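Local coordinates for protein germination-specific N-acetylmuramoyl-L-alanine amidase, Autolysin (Clostridioides difficile, PDB 7RAG) that probably hydrolyses the amide bond between N-acetylmuramic acid and L-alanine in peptidoglycan, using a bound zinc ion, and is allosterically activated by the lipoprotein GerS during spore formation, at residues I20-H25 with K91-I96; L55-S58 with L62-L65; N103-I108 with I161-D166. One frame throughout, in Å; residues are numbered along the deposited sequence.

Contact 1 (I20-H25 with K91-I96). With ZN (zinc ion), chain C.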
loop_
_atom_site.group_PDB
_atom_site.type_symbol
_atom_site.label_atom_id
_atom_site.label_comp_id
_atom_site.label_asym_id
_atom_site.label_seq_id
_atom_site.Cartn_x
_atom_site.Cartn_y
_atom_site.Cartn_z
ATOM N N ILE B 20 18.330 15.005 -18.640
ATOM C CA ILE B 20 18.515 16.297 -19.290
ATOM C C ILE B 20 17.155 16.957 -19.406
ATOM O O ILE B 20 16.237 16.383 -20.008
ATOM C CB ILE B 20 19.165 16.169 -20.677
ATOM C CG1 ILE B 20 20.519 15.478 -20.585
ATOM C CG2 ILE B 20 19.373 17.548 -21.269
ATOM C CD1 ILE B 20 20.898 14.711 -21.887
ATOM N N LEU B 21 17.037 18.157 -18.816
ATOM C CA LEU B 21 15.889 19.039 -18.984
ATOM C C LEU B 21 16.279 20.247 -19.831
ATOM O O LEU B 21 17.238 20.952 -19.502
ATOM C CB LEU B 21 15.349 19.504 -17.636
ATOM C CG LEU B 21 15.082 18.409 -16.602
ATOM C CD1 LEU B 21 14.534 19.061 -15.309
ATOM C CD2 LEU B 21 14.159 17.286 -17.120
ATOM N N ASP B 22 15.515 20.488 -20.901
ATOM C CA ASP B 22 15.770 21.519 -21.904
ATOM C C ASP B 22 14.574 22.462 -21.932
ATOM O O ASP B 22 13.508 22.101 -22.442
ATOM C CB ASP B 22 16.008 20.876 -23.281
ATOM C CG ASP B 22 16.027 21.898 -24.442
ATOM O OD1 ASP B 22 16.888 22.823 -24.424
ATOM O OD2 ASP B 22 15.206 21.756 -25.401
ATOM N N ALA B 23 14.744 23.655 -21.370
ATOM C CA ALA B 23 13.725 24.702 -21.448
ATOM C C ALA B 23 13.826 25.327 -22.825
ATOM O O ALA B 23 14.748 26.090 -23.104
ATOM C CB ALA B 23 13.918 25.750 -20.365
ATOM N N GLY B 24 12.905 24.972 -23.712
ATOM C CA GLY B 24 13.031 25.450 -25.070
ATOM C C GLY B 24 12.877 26.950 -25.129
ATOM O O GLY B 24 11.837 27.476 -24.718
ATOM N N HIS B 25 13.978 27.654 -25.298
ATOM C CA HIS B 25 14.130 28.817 -26.151
ATOM C C HIS B 25 15.166 29.583 -25.352
ATOM O O HIS B 25 15.843 28.980 -24.516
ATOM C CB HIS B 25 12.826 29.550 -26.485
ATOM C CG HIS B 25 12.002 28.825 -27.511
ATOM N ND1 HIS B 25 12.397 28.702 -28.827
ATOM C CD2 HIS B 25 10.840 28.140 -27.400
ATOM C CE1 HIS B 25 11.504 27.987 -29.484
ATOM N NE2 HIS B 25 10.552 27.631 -28.641
ATOM N N LYS B 91 22.688 23.402 -32.019
ATOM C CA LYS B 91 23.883 22.560 -32.035
ATOM C C LYS B 91 24.471 22.414 -30.634
ATOM O O LYS B 91 24.913 21.326 -30.247
ATOM C CB LYS B 91 24.931 23.126 -33.002
ATOM N N ASN B 92 24.488 23.499 -29.858
ATOM C CA ASN B 92 25.085 23.430 -28.531
ATOM C C ASN B 92 24.267 22.545 -27.586
ATOM O O ASN B 92 24.833 21.733 -26.836
ATOM C CB ASN B 92 25.251 24.839 -27.979
ATOM C CG ASN B 92 26.425 25.579 -28.635
ATOM O OD1 ASN B 92 27.507 25.021 -28.792
ATOM N ND2 ASN B 92 26.202 26.829 -29.032
ATOM N N ARG B 93 22.932 22.686 -27.617
ATOM C CA ARG B 93 22.066 21.769 -26.877
ATOM C C ARG B 93 22.291 20.320 -27.312
ATOM O O ARG B 93 22.339 19.404 -26.476
ATOM C CB ARG B 93 20.616 22.179 -27.074
ATOM C CG ARG B 93 20.406 23.633 -26.771
ATOM C CD ARG B 93 18.954 24.016 -26.585
ATOM N NE ARG B 93 18.894 25.427 -26.226
ATOM C CZ ARG B 93 17.911 26.024 -25.552
ATOM N NH1 ARG B 93 16.855 25.340 -25.126
ATOM N NH2 ARG B 93 17.994 27.322 -25.295
ATOM N N LYS B 94 22.458 20.091 -28.618
ATOM C CA LYS B 94 22.724 18.736 -29.077
ATOM C C LYS B 94 24.017 18.198 -28.482
ATOM O O LYS B 94 24.096 17.013 -28.138
ATOM C CB LYS B 94 22.785 18.682 -30.602
ATOM C CG LYS B 94 22.617 17.272 -31.152
ATOM C CD LYS B 94 21.190 16.793 -30.899
ATOM C CE LYS B 94 20.996 15.358 -31.304
ATOM N NZ LYS B 94 19.576 14.962 -31.181
ATOM N N GLU B 95 25.051 19.041 -28.378
ATOM C CA GLU B 95 26.321 18.560 -27.831
ATOM C C GLU B 95 26.186 18.249 -26.342
ATOM O O GLU B 95 26.810 17.305 -25.834
ATOM C CB GLU B 95 27.438 19.569 -28.072
ATOM N N ILE B 96 25.381 19.039 -25.632
ATOM C CA ILE B 96 25.113 18.726 -24.233
ATOM C C ILE B 96 24.467 17.354 -24.120
ATOM O O ILE B 96 24.811 16.566 -23.235
ATOM C CB ILE B 96 24.254 19.823 -23.593
ATOM C CG1 ILE B 96 25.067 21.105 -23.501
ATOM C CG2 ILE B 96 23.748 19.386 -22.219
ATOM C CD1 ILE B 96 24.276 22.275 -23.028
HETATM ZN ZN ZN C . 8.855 26.125 -28.687
#
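The contact belongs to the zinc site of the amidase: R93, reaching up from helix 82-99, meets D22, A23 and H25 where strand 18-23 runs out into the metal-binding loop. Extended from CG to NE, the arginine carries its guanidinium to the loop. NH1 has two acceptors here, D22 OD1 at 2.6 Å in a salt bridge and A23 O at 3.0 Å; NH2 reaches H25 O at 2.8 Å. The three acceptors differ in kind: D22 OD1 is met on its syn side, but tilted from both planes and on a bent bond (139° at the hydrogen), whereas both backbone carbonyls lie near the guanidinium plane and receive their N-H from above their own planes. D22 CG stands anti to its N (chi1 169°), turning the carboxylate to the helix; T66 and S107 hydroxyls bond it as well. N89 OD1, one turn back, takes R93 NE and fixes the guanidinium's rotation. H25 CB points away from the helix, and NE2 binds the zinc ion at 2.3 Å beside E41 and H109, while D29 partners ND1. Gripping the backbone of a zinc ligand, the buried arginine pairs with D22 and should favour its ionised carboxylate.

Contact 2 (L55-S58 with L62-L65)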
loop_
_atom_site.group_PDB
_atom_site.type_symbol
_atom_site.label_atom_id
_atom_site.label_comp_id
_atom_site.label_asym_id
_atom_site.label_seq_id
_atom_site.Cartn_x
_atom_site.Cartn_y
_atom_site.Cartn_z
ATOM N N LEU B 55 11.869 18.868 -8.456
ATOM C CA LEU B 55 11.246 17.570 -8.176
ATOM C C LEU B 55 12.242 16.430 -8.345
ATOM O O LEU B 55 12.362 15.557 -7.479
ATOM C CB LEU B 55 10.028 17.344 -9.078
ATOM C CG LEU B 55 8.820 18.204 -8.693
ATOM C CD1 LEU B 55 7.760 18.170 -9.791
ATOM C CD2 LEU B 55 8.245 17.769 -7.359
ATOM N N ILE B 56 12.972 16.425 -9.452
ATOM C CA ILE B 56 13.834 15.288 -9.752
ATOM C C ILE B 56 15.028 15.249 -8.808
ATOM O O ILE B 56 15.395 14.187 -8.294
ATOM C CB ILE B 56 14.271 15.341 -11.226
ATOM C CG1 ILE B 56 13.090 15.018 -12.152
ATOM C CG2 ILE B 56 15.502 14.429 -11.474
ATOM C CD1 ILE B 56 13.316 15.466 -13.626
ATOM N N GLU B 57 15.678 16.397 -8.586
ATOM C CA GLU B 57 16.858 16.407 -7.739
ATOM C C GLU B 57 16.507 16.063 -6.300
ATOM O O GLU B 57 17.278 15.369 -5.625
ATOM C CB GLU B 57 17.559 17.758 -7.816
ATOM C CG GLU B 57 18.079 18.089 -9.205
ATOM C CD GLU B 57 19.150 19.172 -9.225
ATOM O OE1 GLU B 57 19.148 20.061 -8.329
ATOM O OE2 GLU B 57 20.015 19.132 -10.159
ATOM N N SER B 58 15.356 16.536 -5.801
ATOM C CA SER B 58 15.008 16.213 -4.418
ATOM C C SER B 58 14.675 14.740 -4.247
ATOM O O SER B 58 14.642 14.264 -3.110
ATOM C CB SER B 58 13.846 17.083 -3.911
ATOM O OG SER B 58 12.674 16.911 -4.684
ATOM N N LEU B 62 19.942 13.283 -10.825
ATOM C CA LEU B 62 20.817 14.389 -11.187
ATOM C C LEU B 62 20.279 15.025 -12.450
ATOM O O LEU B 62 19.965 14.311 -13.403
ATOM C CB LEU B 62 22.242 13.905 -11.421
ATOM C CG LEU B 62 23.253 15.031 -11.450
ATOM C CD1 LEU B 62 23.392 15.675 -10.065
ATOM C CD2 LEU B 62 24.577 14.497 -11.912
ATOM N N VAL B 63 20.179 16.356 -12.469
ATOM C CA VAL B 63 19.632 17.057 -13.628
ATOM C C VAL B 63 20.755 17.790 -14.353
ATOM O O VAL B 63 21.585 18.459 -13.723
ATOM C CB VAL B 63 18.501 18.022 -13.243
ATOM C CG1 VAL B 63 18.089 18.867 -14.449
ATOM C CG2 VAL B 63 17.307 17.256 -12.711
ATOM N N ILE B 64 20.803 17.604 -15.674
ATOM C CA ILE B 64 21.590 18.397 -16.610
ATOM C C ILE B 64 20.629 19.366 -17.285
ATOM O O ILE B 64 19.662 18.939 -17.932
ATOM C CB ILE B 64 22.280 17.521 -17.675
ATOM C CG1 ILE B 64 23.210 16.465 -17.063
ATOM C CG2 ILE B 64 23.023 18.400 -18.678
ATOM C CD1 ILE B 64 24.401 17.012 -16.329
ATOM N N LEU B 65 20.901 20.659 -17.172
ATOM C CA LEU B 65 20.077 21.670 -17.815
ATOM C C LEU B 65 20.764 22.151 -19.084
ATOM O O LEU B 65 21.988 22.280 -19.120
ATOM C CB LEU B 65 19.841 22.845 -16.862
ATOM C CG LEU B 65 19.026 22.557 -15.597
ATOM C CD1 LEU B 65 19.137 23.725 -14.590
ATOM C CD2 LEU B 65 17.566 22.257 -15.966
#
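V63 points its side chain at the C-terminal part of helix 41-58 and lies across both I56 and E57 at about a right angle to each. One methyl does most of the touching. V63 CG2 sits 3.6 Å from I56 CG2 and 3.7 Å from E57 CG, so it bears on a branch methyl on one hand and on the aliphatic stem of the glutamate on the other. I56 CG2 is held anti to the backbone N, and this branch, not the longer CG1 arm, is the one that meets the valine. On V63 the division of labour is set by chi1 (172°): CG1 goes anti to N, leaving CG2 beside N, where it faces the helix.

Helix 41-58 is the connecting helix of a beta-alpha-beta crossover from strand 18-23 to its parallel neighbour 62-65, and this contact lies where the chain has just turned back from helix to strand. V63 also packs on L21 of strand 18-23, and I56 on Y202 of helix 191-211.

E57 leaves the helix with CB pointing to one side of the strand, but its chain is extended beyond CG and carries the carboxylate across V63. There OE2 lies 3.6 Å from both V63 CB and V63 N, and neither approach is a hydrogen bond. The polar partners of the glutamate are elsewhere: OE1 makes a salt bridge with R53 and a hydrogen bond with the hydroxyl of Y42 of a neighbouring GerS lipoprotein chain. V33 of that same lipoprotein chain packs against E57.

Contact 3 (N103-I108 with I161-D166)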
loop_
_atom_site.group_PDB
_atom_site.type_symbol
_atom_site.label_atom_id
_atom_site.label_comp_id
_atom_site.label_asym_id
_atom_site.label_seq_id
_atom_site.Cartn_x
_atom_site.Cartn_y
_atom_site.Cartn_z
ATOM N N ASN B 103 20.731 9.481 -18.862
ATOM C CA ASN B 103 19.802 8.392 -19.094
ATOM C C ASN B 103 18.576 8.830 -19.877
ATOM O O ASN B 103 17.891 7.987 -20.444
ATOM C CB ASN B 103 19.376 7.776 -17.755
ATOM C CG ASN B 103 20.562 7.305 -16.938
ATOM O OD1 ASN B 103 21.046 8.010 -16.057
ATOM N ND2 ASN B 103 21.062 6.127 -17.252
HETATM N N MSE B 104 18.302 10.124 -19.963
HETATM C CA MSE B 104 17.025 10.574 -20.505
HETATM C C MSE B 104 17.064 12.055 -20.844
HETATM O O MSE B 104 17.791 12.814 -20.222
HETATM C CB MSE B 104 15.918 10.279 -19.498
HETATM C CG MSE B 104 14.561 10.795 -19.876
HETATM SE SE MSE B 104 13.328 10.562 -18.382
HETATM C CE MSE B 104 13.337 8.575 -18.207
ATOM N N PHE B 105 16.296 12.453 -21.846
ATOM C CA PHE B 105 16.240 13.831 -22.300
ATOM C C PHE B 105 14.789 14.277 -22.385
ATOM O O PHE B 105 13.987 13.637 -23.079
ATOM C CB PHE B 105 16.903 13.983 -23.662
ATOM C CG PHE B 105 16.684 15.330 -24.285
ATOM C CD1 PHE B 105 17.384 16.434 -23.834
ATOM C CD2 PHE B 105 15.781 15.494 -25.325
ATOM C CE1 PHE B 105 17.185 17.684 -24.404
ATOM C CE2 PHE B 105 15.572 16.738 -25.900
ATOM C CZ PHE B 105 16.271 17.831 -25.442
ATOM N N VAL B 106 14.460 15.376 -21.705
ATOM C CA VAL B 106 13.113 15.937 -21.719
ATOM C C VAL B 106 13.200 17.405 -22.103
ATOM O O VAL B 106 13.905 18.191 -21.452
ATOM C CB VAL B 106 12.382 15.788 -20.366
ATOM C CG1 VAL B 106 11.023 16.439 -20.439
ATOM C CG2 VAL B 106 12.245 14.324 -19.986
ATOM N N SER B 107 12.458 17.772 -23.142
ATOM C CA SER B 107 12.396 19.127 -23.657
ATOM C C SER B 107 11.018 19.699 -23.347
ATOM O O SER B 107 10.006 19.027 -23.570
ATOM C CB SER B 107 12.663 19.123 -25.154
ATOM O OG SER B 107 12.691 20.447 -25.640
ATOM N N ILE B 108 10.984 20.921 -22.809
ATOM C CA ILE B 108 9.750 21.597 -22.407
ATOM C C ILE B 108 9.520 22.803 -23.323
ATOM O O ILE B 108 10.300 23.770 -23.299
ATOM C CB ILE B 108 9.814 22.056 -20.944
ATOM C CG1 ILE B 108 10.202 20.901 -20.010
ATOM C CG2 ILE B 108 8.498 22.751 -20.549
ATOM C CD1 ILE B 108 9.132 19.881 -19.842
ATOM N N ILE B 161 12.103 17.220 -35.175
ATOM C CA ILE B 161 12.708 17.861 -34.014
ATOM C C ILE B 161 14.146 17.370 -33.910
ATOM O O ILE B 161 14.391 16.241 -33.480
ATOM C CB ILE B 161 11.952 17.558 -32.717
ATOM C CG1 ILE B 161 10.438 17.755 -32.866
ATOM C CG2 ILE B 161 12.527 18.409 -31.615
ATOM C CD1 ILE B 161 9.984 19.186 -32.850
ATOM N N TYR B 162 15.095 18.237 -34.258
ATOM C CA TYR B 162 16.510 17.879 -34.223
ATOM C C TYR B 162 16.918 17.299 -32.877
ATOM O O TYR B 162 17.563 16.249 -32.809
ATOM C CB TYR B 162 17.358 19.111 -34.548
ATOM C CG TYR B 162 18.842 18.861 -34.504
ATOM C CD1 TYR B 162 19.408 17.826 -35.218
ATOM C CD2 TYR B 162 19.671 19.658 -33.744
ATOM C CE1 TYR B 162 20.764 17.592 -35.184
ATOM C CE2 TYR B 162 21.038 19.427 -33.696
ATOM C CZ TYR B 162 21.583 18.394 -34.425
ATOM O OH TYR B 162 22.940 18.154 -34.380
ATOM N N LEU B 163 16.545 17.957 -31.788
ATOM C CA LEU B 163 17.029 17.496 -30.494
ATOM C C LEU B 163 16.497 16.125 -30.099
ATOM O O LEU B 163 17.043 15.530 -29.171
ATOM C CB LEU B 163 16.688 18.519 -29.406
ATOM C CG LEU B 163 17.329 19.905 -29.592
ATOM C CD1 LEU B 163 16.965 20.799 -28.440
ATOM C CD2 LEU B 163 18.834 19.802 -29.713
ATOM N N LEU B 164 15.469 15.595 -30.759
ATOM C CA LEU B 164 15.029 14.236 -30.452
ATOM C C LEU B 164 15.616 13.171 -31.373
ATOM O O LEU B 164 15.492 11.983 -31.058
ATOM C CB LEU B 164 13.505 14.129 -30.505
ATOM C CG LEU B 164 12.686 15.066 -29.642
ATOM C CD1 LEU B 164 11.228 14.875 -29.983
ATOM C CD2 LEU B 164 12.942 14.788 -28.183
ATOM N N LYS B 165 16.238 13.551 -32.496
ATOM C CA LYS B 165 16.779 12.571 -33.427
ATOM C C LYS B 165 18.033 11.914 -32.858
ATOM O O LYS B 165 18.923 12.601 -32.349
ATOM C CB LYS B 165 17.127 13.229 -34.758
ATOM C CG LYS B 165 16.024 14.001 -35.430
ATOM C CD LYS B 165 16.410 14.322 -36.892
ATOM C CE LYS B 165 15.520 15.431 -37.482
ATOM N NZ LYS B 165 15.983 16.006 -38.796
ATOM N N ASP B 166 18.079 10.578 -32.918
ATOM C CA ASP B 166 19.307 9.784 -32.799
ATOM C C ASP B 166 20.103 10.082 -31.528
ATOM O O ASP B 166 21.305 10.344 -31.567
ATOM C CB ASP B 166 20.172 9.996 -34.032
ATOM C CG ASP B 166 19.492 9.534 -35.289
ATOM O OD1 ASP B 166 18.874 8.445 -35.259
ATOM O OD2 ASP B 166 19.581 10.253 -36.311
#
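F105 packs the outer atoms of its ring on L163 and L164, joining strand 104-111, inside the mixed sheet of this alpha/beta amidase fold, to a short 3-10 turn in the loop between strands 156-158 and 171-178. The close-packed part is small and buried. Its nearest approach is from ring atom CE2 of F105 to the carbonyl L163 O, 3.8 Å. F105 CZ touches L163 CB at 4.0 Å, and CE2 stands equally far, 4.0 Å, from L164 CD2. The two leucines come at the ring differently: L164 lies at about a right angle to F105, its CD2 methyl at the ring edge and in the ring plane, while L163 approaches at a slant and meets the ring with the base of its side chain. Holding CG anti to the backbone N (chi1 171°) sends the phenyl out from the strand to the turn. One face of the ring has S107 N over it, 4.3 Å above the plane and displaced to the rim.

Helix 82-99 also packs here, with I97 against F105 and both L90 and R93 against L163. The side chain of L163 is about 6 Å from that of H109, a zinc ligand further along the same strand, so the packing borders the metal site.

The outer side of the turn is quite different. Y162, K165 and D166 are exposed and make no contact with the strand; among the ties on this side is K94 of helix 82-99, whose ammonium group bonds to the carbonyls of Y162 and K165 and makes a cation-pi contact with the Y162 ring. Within the turn itself, L164 N donates to I161 O at 3.0 Å, and K165 N to Y162 O over the same length.

Overall arrangement
All three contacts reach one sheet, in which strand 18-23 lies between strands 62-65 and 104-111. Contacts 1 and 3 are close neighbours, their centres 8 Å apart: I20 O and V106 N lie 2.7 Å apart as a probable hydrogen bond, I20 CG2 packs on F105 CD1 at 3.4 Å, and D22 CB on F105 CE1 at 3.6 Å. Contact 2 is nested in the chain loop that contact 1 closes, with centres 15 Å apart, and joins it through a probable hydrogen bond between L21 N and I64 O, 2.9 Å. Contact 1 holds a zinc ligand; in contact 3 the L163 side chain is about 10 Å from the metal. Contact 2 lies away from that site, beside the lipoprotein.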